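Local coordinates for hypothetical protein Atu2144 (Agrobacterium tumefaciens str., PDB 2ODF), which is of unknown function but, as a member of the N-formylglutamate amidohydrolase family, probably hydrolyses an amide bond in a small substrate, at the interface of chains A and B. Residues are numbered along the deposited sequence; one frame, centred on the assembly and turned at random. Chains: chain A/B, Hypothetical protein Atu2144.

The interface of chains A and B. Residues chain A 211-212, 216; chain B 116-117.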
loop_
_atom_site.group_PDB
_atom_site.type_symbol
_atom_site.label_atom_id
_atom_site.label_comp_id
_atom_site.label_asym_id
_atom_site.label_seq_id
_atom_site.Cartn_x
_atom_site.Cartn_y
_atom_site.Cartn_z
ATOM N N ARG A 211 -9.609 -0.035 13.115
ATOM C CA ARG A 211 -8.233 0.230 13.551
ATOM C C ARG A 211 -7.586 1.387 12.786
ATOM O O ARG A 211 -6.832 2.156 13.386
ATOM C CB ARG A 211 -7.346 -1.015 13.478
ATOM C CG ARG A 211 -7.732 -2.109 14.451
ATOM C CD ARG A 211 -6.830 -3.323 14.396
ATOM N NE ARG A 211 -7.244 -4.269 15.431
ATOM C CZ ARG A 211 -6.765 -5.495 15.563
ATOM N NH1 ARG A 211 -5.811 -5.938 14.749
ATOM N NH2 ARG A 211 -7.238 -6.275 16.530
ATOM N N LEU A 212 -7.875 1.526 11.489
ATOM C CA LEU A 212 -7.311 2.619 10.688
ATOM C C LEU A 212 -7.934 3.980 10.946
ATOM O O LEU A 212 -7.234 4.993 10.936
ATOM C CB LEU A 212 -7.443 2.324 9.190
ATOM C CG LEU A 212 -6.644 1.163 8.575
ATOM C CD1 LEU A 212 -6.713 1.258 7.049
ATOM C CD2 LEU A 212 -5.198 1.144 9.085
ATOM N N PRO A 216 -7.669 5.555 16.169
ATOM C CA PRO A 216 -6.603 6.556 16.323
ATOM C C PRO A 216 -7.104 7.947 16.661
ATOM O O PRO A 216 -6.331 8.745 17.162
ATOM C CB PRO A 216 -5.869 6.533 14.961
ATOM C CG PRO A 216 -6.368 5.321 14.244
ATOM C CD PRO A 216 -7.732 5.032 14.796
ATOM N N GLU B 116 -1.779 -0.640 13.248
ATOM C CA GLU B 116 -2.244 -0.688 11.862
ATOM C C GLU B 116 -2.342 0.676 11.217
ATOM O O GLU B 116 -1.978 0.849 10.049
ATOM C CB GLU B 116 -3.552 -1.475 11.780
ATOM C CG GLU B 116 -3.271 -2.951 11.938
ATOM C CD GLU B 116 -4.503 -3.834 11.881
ATOM O OE1 GLU B 116 -5.545 -3.430 11.346
ATOM O OE2 GLU B 116 -4.405 -4.956 12.374
ATOM N N ALA B 117 -2.819 1.650 11.978
ATOM C CA ALA B 117 -2.935 3.000 11.481
ATOM C C ALA B 117 -1.564 3.563 11.110
ATOM O O ALA B 117 -1.437 4.222 10.078
ATOM C CB ALA B 117 -3.660 3.900 12.491
HETATM O O HOH W 1 -4.545 1.271 14.607
#
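A:Arg211 and B:Glu116 join two copies of the protein through a salt bridge that shows how a helix start can be held against a neighbouring subunit. B:Glu116 opens the long helix 116-143, and A:Arg211 lies on the short helix 208-213. The arginine NH1 donates a hydrogen bond to the carboxylate oxygen OE2 of B:Glu116 at 2.9 Å. This acceptor lies almost in the guanidinium plane, yet the donor sits above the carboxylate plane, 48° out of it, and the two flat groups are turned 62° apart. The contact runs from NH1 to OE2 and is oblique, not coplanar. The arginine chain, extended from CG to NE, passes over the carboxylate on its way, and its methylene CD comes within 3.3 Å of OE1 of B:Glu116.

The more closely packed part lies around B:Ala117. Its methyl CB meets ring carbon CG of A:Pro216 at 3.5 Å, while A:Leu212, with CG beside the backbone N and anti to the carbonyl carbon (chi1 -67°), directs the CD2 branch against the first turn of the B helix. That leucine methyl lies 3.4 Å from the backbone O of B:Glu116 and 3.8 Å from CA of B:Ala117. Between this packing and the salt bridge the fit is looser, and the two backbones are linked through a water. Water 1 hydrogen-bonds to the backbone O of A:Arg211 at 2.7 Å and, at a longer 3.2 Å, to the backbone N of B:Ala117, an amide in the first turn of its helix. The patch recurs with the chains exchanged about the two-fold, and may help to set how the subunits are oriented if this dimer forms in solution.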